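Local coordinates for phosphopantetheine attachment site family protein (Acinetobacter baumannii, PDB 4HKG) that probably serves as a free-standing peptidyl carrier protein, bearing intermediates of an uncharacterised secondary metabolic pathway on a phosphopantetheine arm, at residues A12-L17 with A73-L78; T16-E21 with Y38-I43. All blocks are in the same frame, centred on the assembly; numbering follows the deposited sequence.

Contact 1 (A12-L17 with A73-L78); sequences AIIRTL and ALAEYL
The peptide plane joining Leu-74 to Ala-75 receives the tip of Ile-14 on one face: the methyl CD1 stands almost straight above the plane, 3.6 Å from Ala-75 N. The other contacts are aliphatic. Ile-14 CD1 also lies 3.9 Å from Leu-74 CG and packs on the Ala-75 methyl. One turn further on, Ile-14 CD1 meets Leu-78 CD1 at 3.8 Å. Ile-14 gets there by extending its longer branch (chi2 164°), and its shorter one, CG2, comes 4.2 Å from Leu-74 CD2. Isoleucine suits the place because one branch reaches across while the shorter branch packs beside Leu-74. Ala-75, small enough to leave its own backbone approachable, makes the floor, and the two leucines rise one helical turn apart. With no hydrogen bond between the segments, the join rests on buried apolar surface. On the outer side of its helix, Thr-16 OG1 bonds back to Ala-12 O at 2.8 Å, an oxygen that also takes Thr-16 N from the opposite face of its plane. The segments' axes cross steeply at 131°, slightly nearer perpendicular than antiparallel, joining helix 7-22 to helix 71-82 in the carrier-protein bundle. Leu-74 also packs on Leu-52 of helix 42-56 and on Leu-64 and Leu-65 of the short helix 64-67.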
ATOM      1  N   ALA A  12       2.461  -7.452  -3.069  1.00  9.50           N
ATOM      2  CA  ALA A  12       1.320  -8.364  -2.960  1.00  9.79           C
ATOM      3  C   ALA A  12       0.496  -8.069  -1.698  1.00  9.82           C
ATOM      4  O   ALA A  12      -0.739  -8.072  -1.729  1.00 10.14           O
ATOM      5  CB  ALA A  12       1.789  -9.806  -2.965  1.00 10.60           C
ATOM      6  N   ILE A  13       1.174  -7.803  -0.585  1.00  8.93           N
ATOM      7  CA  ILE A  13       0.480  -7.472   0.661  1.00  9.45           C
ATOM      8  C   ILE A  13      -0.306  -6.165   0.526  1.00  9.68           C
ATOM      9  O   ILE A  13      -1.495  -6.105   0.873  1.00  9.22           O
ATOM     10  CB  ILE A  13       1.468  -7.446   1.861  1.00  9.39           C
ATOM     11  CG1 ILE A  13       1.909  -8.878   2.178  1.00 12.42           C
ATOM     12  CG2 ILE A  13       0.862  -6.714   3.072  1.00 11.99           C
ATOM     13  CD1 ILE A  13       2.828  -9.010   3.364  1.00 15.82           C
ATOM     14  N   ILE A  14       0.339  -5.130  -0.001  1.00  8.38           N
ATOM     15  CA  ILE A  14      -0.314  -3.838  -0.153  1.00  9.57           C
ATOM     16  C   ILE A  14      -1.497  -3.943  -1.110  1.00  8.82           C
ATOM     17  O   ILE A  14      -2.565  -3.400  -0.839  1.00  8.88           O
ATOM     18  CB  ILE A  14       0.686  -2.761  -0.609  1.00  8.35           C
ATOM     19  CG1 ILE A  14       1.726  -2.500   0.483  1.00  9.01           C
ATOM     20  CG2 ILE A  14      -0.036  -1.460  -0.922  1.00 10.36           C
ATOM     21  CD1 ILE A  14       2.959  -1.760  -0.014  1.00 10.06           C
ATOM     22  N   ARG A  15      -1.324  -4.654  -2.214  1.00  8.75           N
ATOM     23  CA  ARG A  15      -2.417  -4.840  -3.163  1.00  9.67           C
ATOM     24  C   ARG A  15      -3.616  -5.519  -2.508  1.00  9.68           C
ATOM     25  O   ARG A  15      -4.768  -5.152  -2.764  1.00  9.88           O
ATOM     26  CB  ARG A  15      -1.921  -5.639  -4.369  1.00 10.24           C
ATOM     27  CG  ARG A  15      -2.879  -5.738  -5.541  1.00 10.54           C
ATOM     28  CD  ARG A  15      -2.216  -6.564  -6.652  1.00 16.66           C
ATOM     29  NE  ARG A  15      -2.840  -6.406  -7.961  1.00 17.33           N
ATOM     30  CZ  ARG A  15      -2.328  -6.886  -9.085  1.00 17.49           C
ATOM     31  NH1 ARG A  15      -1.173  -7.542  -9.053  1.00 22.84           N
ATOM     32  NH2 ARG A  15      -2.950  -6.704 -10.238  1.00 20.50           N
ATOM     33  N   THR A  16      -3.342  -6.498  -1.656  1.00  8.82           N
ATOM     34  CA  THR A  16      -4.395  -7.183  -0.927  1.00  9.50           C
ATOM     35  C   THR A  16      -5.125  -6.228   0.010  1.00  9.14           C
ATOM     36  O   THR A  16      -6.360  -6.208   0.062  1.00  9.33           O
ATOM     37  CB  THR A  16      -3.818  -8.375  -0.128  1.00 10.09           C
ATOM     38  OG1 THR A  16      -3.202  -9.302  -1.032  1.00 14.15           O
ATOM     39  CG2 THR A  16      -4.916  -9.079   0.660  1.00 12.85           C
ATOM     40  N   LEU A  17      -4.367  -5.428   0.753  1.00  8.40           N
ATOM     41  CA  LEU A  17      -4.968  -4.453   1.655  1.00  7.95           C
ATOM     42  C   LEU A  17      -5.827  -3.440   0.899  1.00  8.32           C
ATOM     43  O   LEU A  17      -6.959  -3.137   1.311  1.00  8.67           O
ATOM     44  CB  LEU A  17      -3.899  -3.699   2.450  1.00  9.55           C
ATOM     45  CG  LEU A  17      -3.070  -4.507   3.444  1.00  8.83           C
ATOM     46  CD1 LEU A  17      -1.964  -3.631   4.006  1.00 10.13           C
ATOM     47  CD2 LEU A  17      -3.942  -5.040   4.560  1.00 10.70           C
ATOM     48  N   ALA A  73       5.189   1.777  -5.616  1.00  9.28           N
ATOM     49  CA  ALA A  73       6.036   2.820  -5.032  1.00  9.51           C
ATOM     50  C   ALA A  73       6.067   2.670  -3.511  1.00  8.82           C
ATOM     51  O   ALA A  73       7.126   2.808  -2.878  1.00  9.80           O
ATOM     52  CB  ALA A  73       5.553   4.207  -5.434  1.00  9.92           C
ATOM     53  N   LEU A  74       4.913   2.364  -2.926  1.00  8.66           N
ATOM     54  CA  LEU A  74       4.851   2.157  -1.486  1.00  8.37           C
ATOM     55  C   LEU A  74       5.617   0.896  -1.081  1.00  9.07           C
ATOM     56  O   LEU A  74       6.308   0.886  -0.062  1.00  9.62           O
ATOM     57  CB  LEU A  74       3.403   2.109  -0.997  1.00  9.16           C
ATOM     58  CG  LEU A  74       3.199   2.067   0.521  1.00  8.67           C
ATOM     59  CD1 LEU A  74       3.779   3.304   1.212  1.00 11.66           C
ATOM     60  CD2 LEU A  74       1.717   1.923   0.825  1.00  9.97           C
ATOM     61  N   ALA A  75       5.527  -0.158  -1.890  1.00  8.26           N
ATOM     62  CA  ALA A  75       6.290  -1.381  -1.639  1.00  9.16           C
ATOM     63  C   ALA A  75       7.787  -1.111  -1.649  1.00  8.85           C
ATOM     64  O   ALA A  75       8.521  -1.613  -0.789  1.00 10.65           O
ATOM     65  CB  ALA A  75       5.945  -2.446  -2.660  1.00  9.28           C
ATOM     66  N   GLU A  76       8.235  -0.315  -2.621  1.00  9.27           N
ATOM     67  CA  GLU A  76       9.633   0.077  -2.720  1.00 10.75           C
ATOM     68  C   GLU A  76      10.073   0.787  -1.444  1.00  9.73           C
ATOM     69  O   GLU A  76      11.159   0.529  -0.920  1.00 11.19           O
ATOM     70  CB  GLU A  76       9.838   0.985  -3.939  1.00 11.78           C
ATOM     71  CG  GLU A  76      11.260   1.486  -4.121  1.00 14.00           C
ATOM     72  CD  GLU A  76      12.099   0.565  -4.972  1.00 18.11           C
ATOM     73  OE1 GLU A  76      11.520  -0.335  -5.617  1.00 16.42           O
ATOM     74  OE2 GLU A  76      13.335   0.745  -5.008  1.00 18.43           O
ATOM     75  N   TYR A  77       9.226   1.685  -0.947  1.00 10.11           N
ATOM     76  CA  TYR A  77       9.516   2.408   0.285  1.00 11.71           C
ATOM     77  C   TYR A  77       9.673   1.460   1.480  1.00  9.92           C
ATOM     78  O   TYR A  77      10.624   1.584   2.255  1.00 12.00           O
ATOM     79  CB  TYR A  77       8.445   3.468   0.563  1.00 11.44           C
ATOM     80  CG  TYR A  77       8.649   4.187   1.869  1.00 11.78           C
ATOM     81  CD1 TYR A  77       9.606   5.179   1.989  1.00 14.59           C
ATOM     82  CD2 TYR A  77       7.894   3.862   2.990  1.00 14.38           C
ATOM     83  CE1 TYR A  77       9.804   5.838   3.182  1.00 17.25           C
ATOM     84  CE2 TYR A  77       8.087   4.518   4.195  1.00 16.01           C
ATOM     85  CZ  TYR A  77       9.044   5.502   4.280  1.00 16.93           C
ATOM     86  OH  TYR A  77       9.256   6.171   5.463  1.00 22.95           O
ATOM     87  N   LEU A  78       8.751   0.505   1.613  1.00 10.34           N
ATOM     88  CA  LEU A  78       8.820  -0.446   2.719  1.00 10.68           C
ATOM     89  C   LEU A  78      10.108  -1.248   2.701  1.00 11.65           C
ATOM     90  O   LEU A  78      10.740  -1.432   3.742  1.00 13.18           O
ATOM     91  CB  LEU A  78       7.622  -1.398   2.713  1.00 12.14           C
ATOM     92  CG  LEU A  78       6.272  -0.760   3.004  1.00 11.65           C
ATOM     93  CD1 LEU A  78       5.214  -1.835   3.079  1.00 13.57           C
ATOM     94  CD2 LEU A  78       6.315   0.038   4.302  1.00 15.32           C
TER

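Contact 2 (T16-E21 with Y38-I43); sequences TLVAKE and YGLDSI
Val-18 turns CG1 anti to its backbone N (chi1 168°), which directs that methyl at both Tyr-38 and Leu-40. Tyr-38 answers with CG placed between its own N and carbonyl carbon (chi1 52°), a less common choice that swings the ring off the loop toward helix 7-22. Val-18 CG1 arrives at the edge of the ring, near its plane, touching Tyr-38 CE1 at 3.7 Å. Val-18 CG1 is also 3.8 Å from Tyr-38 OH, so it sits beside the hydroxyl end of the ring rather than over a face, and the two side chains cross at about a right angle. Leu-40, whose CB points toward the helix, offers CD1 to Val-18 CG1 at 4.0 Å. One compact methyl thus serves two partners. Valine is well suited to this, since it offers a methyl close to the helix surface, whereas the loop residues are long and span the gap themselves; no hydrogen bond crosses it. Between Tyr-38 and Leu-40, Gly-39 lets the chain turn with a positive phi (95°), at backbone angles where a beta carbon would jam against the preceding carbonyl oxygen. Asp-41 then serves as N-cap, its OD1 accepting from Val-44 N. Next comes Ser-42 in the sequence GLDSI, which by its match to the family motif is probably the phosphopantetheine attachment site. A methylpentanediol molecule, probably from the crystallisation liquor, lies close to the Leu-40 side chain. The contact packs the end of the long loop, just ahead of helix 42-56, against the C-terminal half of helix 7-22, with Glu-21 also touching Val-44 and Ser-47 of helix 42-56.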
ATOM      1  N   THR A  16      -3.342  -6.498  -1.656  1.00  8.82           N
ATOM      2  CA  THR A  16      -4.395  -7.183  -0.927  1.00  9.50           C
ATOM      3  C   THR A  16      -5.125  -6.228   0.010  1.00  9.14           C
ATOM      4  O   THR A  16      -6.360  -6.208   0.062  1.00  9.33           O
ATOM      5  CB  THR A  16      -3.818  -8.375  -0.128  1.00 10.09           C
ATOM      6  OG1 THR A  16      -3.202  -9.302  -1.032  1.00 14.15           O
ATOM      7  CG2 THR A  16      -4.916  -9.079   0.660  1.00 12.85           C
ATOM      8  N   LEU A  17      -4.367  -5.428   0.753  1.00  8.40           N
ATOM      9  CA  LEU A  17      -4.968  -4.453   1.655  1.00  7.95           C
ATOM     10  C   LEU A  17      -5.827  -3.440   0.899  1.00  8.32           C
ATOM     11  O   LEU A  17      -6.959  -3.137   1.311  1.00  8.67           O
ATOM     12  CB  LEU A  17      -3.899  -3.699   2.450  1.00  9.55           C
ATOM     13  CG  LEU A  17      -3.070  -4.507   3.444  1.00  8.83           C
ATOM     14  CD1 LEU A  17      -1.964  -3.631   4.006  1.00 10.13           C
ATOM     15  CD2 LEU A  17      -3.942  -5.040   4.560  1.00 10.70           C
ATOM     16  N   VAL A  18      -5.293  -2.903  -0.190  1.00  7.78           N
ATOM     17  CA  VAL A  18      -6.006  -1.905  -0.969  1.00 10.05           C
ATOM     18  C   VAL A  18      -7.285  -2.493  -1.564  1.00  8.77           C
ATOM     19  O   VAL A  18      -8.357  -1.889  -1.471  1.00  9.78           O
ATOM     20  CB  VAL A  18      -5.082  -1.304  -2.053  1.00  9.25           C
ATOM     21  CG1 VAL A  18      -5.873  -0.488  -3.058  1.00 11.21           C
ATOM     22  CG2 VAL A  18      -3.975  -0.470  -1.405  1.00 10.08           C
ATOM     23  N   ALA A  19      -7.189  -3.677  -2.158  1.00  9.65           N
ATOM     24  CA  ALA A  19      -8.345  -4.324  -2.771  1.00 10.42           C
ATOM     25  C   ALA A  19      -9.440  -4.602  -1.743  1.00 10.29           C
ATOM     26  O   ALA A  19     -10.626  -4.399  -2.020  1.00 10.58           O
ATOM     27  CB  ALA A  19      -7.925  -5.605  -3.470  1.00 11.29           C
ATOM     28  N   LYS A  20      -9.054  -5.061  -0.558  1.00  9.28           N
ATOM     29  CA  LYS A  20     -10.027  -5.331   0.493  1.00 10.79           C
ATOM     30  C   LYS A  20     -10.748  -4.050   0.915  1.00  9.41           C
ATOM     31  O   LYS A  20     -11.966  -4.060   1.129  1.00 10.92           O
ATOM     32  CB  LYS A  20      -9.352  -6.006   1.689  1.00 11.19           C
ATOM     33  CG  LYS A  20      -8.993  -7.483   1.470  1.00 13.84           C
ATOM     34  CD  LYS A  20     -10.129  -8.425   1.861  1.00 16.28           C
ATOM     35  CE  LYS A  20      -9.733  -9.889   1.665  1.00 15.26           C
ATOM     36  NZ  LYS A  20     -10.639 -10.803   2.422  1.00 20.66           N
ATOM     37  N   GLU A  21     -10.010  -2.950   1.033  1.00  9.25           N
ATOM     38  CA  GLU A  21     -10.616  -1.671   1.389  1.00  9.98           C
ATOM     39  C   GLU A  21     -11.520  -1.135   0.279  1.00  9.62           C
ATOM     40  O   GLU A  21     -12.569  -0.546   0.551  1.00 12.57           O
ATOM     41  CB  GLU A  21      -9.538  -0.645   1.717  1.00 10.06           C
ATOM     42  CG  GLU A  21      -9.045  -0.724   3.140  1.00 11.05           C
ATOM     43  CD  GLU A  21     -10.116  -0.281   4.114  1.00 14.02           C
ATOM     44  OE1 GLU A  21     -10.761  -1.128   4.768  1.00 14.49           O
ATOM     45  OE2 GLU A  21     -10.327   0.944   4.227  1.00 15.88           O
ATOM     46  N   TYR A  38      -8.064   5.414  -8.862  1.00 12.45           N
ATOM     47  CA  TYR A  38      -9.115   4.408  -8.688  1.00 12.67           C
ATOM     48  C   TYR A  38      -9.904   4.591  -7.391  1.00 13.46           C
ATOM     49  O   TYR A  38     -10.492   3.643  -6.860  1.00 15.70           O
ATOM     50  CB  TYR A  38      -8.627   2.966  -8.878  1.00 13.83           C
ATOM     51  CG  TYR A  38      -7.415   2.518  -8.082  1.00 11.80           C
ATOM     52  CD1 TYR A  38      -7.547   1.946  -6.826  1.00 12.73           C
ATOM     53  CD2 TYR A  38      -6.139   2.611  -8.621  1.00 13.79           C
ATOM     54  CE1 TYR A  38      -6.439   1.506  -6.117  1.00 13.84           C
ATOM     55  CE2 TYR A  38      -5.023   2.175  -7.919  1.00 13.23           C
ATOM     56  CZ  TYR A  38      -5.182   1.624  -6.669  1.00 10.50           C
ATOM     57  OH  TYR A  38      -4.100   1.169  -5.963  1.00 10.36           O
ATOM     58  N   GLY A  39      -9.918   5.821  -6.895  1.00 11.71           N
ATOM     59  CA  GLY A  39     -10.886   6.212  -5.884  1.00 13.01           C
ATOM     60  C   GLY A  39     -10.438   6.123  -4.442  1.00 10.73           C
ATOM     61  O   GLY A  39     -11.232   6.397  -3.543  1.00 12.32           O
ATOM     62  N   LEU A  40      -9.190   5.748  -4.201  1.00 10.02           N
ATOM     63  CA  LEU A  40      -8.716   5.602  -2.838  1.00 10.37           C
ATOM     64  C   LEU A  40      -8.723   6.954  -2.125  1.00 10.50           C
ATOM     65  O   LEU A  40      -8.271   7.953  -2.685  1.00 11.74           O
ATOM     66  CB  LEU A  40      -7.325   4.980  -2.841  1.00 11.81           C
ATOM     67  CG  LEU A  40      -6.768   4.556  -1.486  1.00 11.31           C
ATOM     68  CD1 LEU A  40      -5.970   3.257  -1.601  1.00 12.25           C
ATOM     69  CD2 LEU A  40      -5.913   5.649  -0.874  1.00 14.19           C
ATOM     70  N   ASP A  41      -9.242   6.982  -0.898  1.00  9.46           N
ATOM     71  CA  ASP A  41      -9.403   8.225  -0.141  1.00  9.88           C
ATOM     72  C   ASP A  41      -8.634   8.189   1.181  1.00  9.64           C
ATOM     73  O   ASP A  41      -7.884   7.244   1.459  1.00  8.88           O
ATOM     74  CB  ASP A  41     -10.888   8.570   0.067  1.00 11.62           C
ATOM     75  CG  ASP A  41     -11.623   7.577   0.962  1.00 11.68           C
ATOM     76  OD1 ASP A  41     -10.993   6.684   1.557  1.00 12.45           O
ATOM     77  OD2 ASP A  41     -12.862   7.700   1.074  1.00 15.39           O
ATOM     78  N   SER A  42      -8.807   9.232   1.989  1.00 10.31           N
ATOM     79  CA  SER A  42      -8.015   9.388   3.204  1.00 10.34           C
ATOM     80  C   SER A  42      -8.337   8.338   4.256  1.00 10.28           C
ATOM     81  O   SER A  42      -7.440   7.878   4.966  1.00  9.90           O
ATOM     82  CB  SER A  42      -8.194  10.794   3.786  1.00 11.62           C
ATOM     83  OG  SER A  42      -7.728  11.775   2.867  1.00 11.89           O
ATOM     84  N   ILE A  43      -9.612   7.977   4.379  1.00 10.94           N
ATOM     85  CA  ILE A  43     -10.014   6.917   5.296  1.00 11.60           C
ATOM     86  C   ILE A  43      -9.313   5.614   4.928  1.00 10.12           C
ATOM     87  O   ILE A  43      -8.768   4.917   5.792  1.00 10.79           O
ATOM     88  CB  ILE A  43     -11.551   6.740   5.305  1.00 12.82           C
ATOM     89  CG1 ILE A  43     -12.208   7.928   6.010  1.00 17.47           C
ATOM     90  CG2 ILE A  43     -11.955   5.435   5.978  1.00 16.72           C
ATOM     91  CD1 ILE A  43     -13.722   7.888   6.006  1.00 21.99           C
TER

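Both contacts draw on helix 7-22, sharing Thr-16 and Leu-17 in sequence, yet their centres lie 12 Å apart. Contact 1 is the deeper, its centre about 4 Å from that of the chain: all four residues that touch are buried, and helix meets helix through aliphatic groups and one peptide face. Contact 2, its centre about 9 Å from that of the chain, joins the helix to a loop. It keeps Val-18 and Leu-40 buried but adds a partly exposed tyrosine, and polar residues close by cap the next helix and probably carry the prosthetic group. One therefore belongs to the bundle interior, the other to the loop just before the serine that is probably modified.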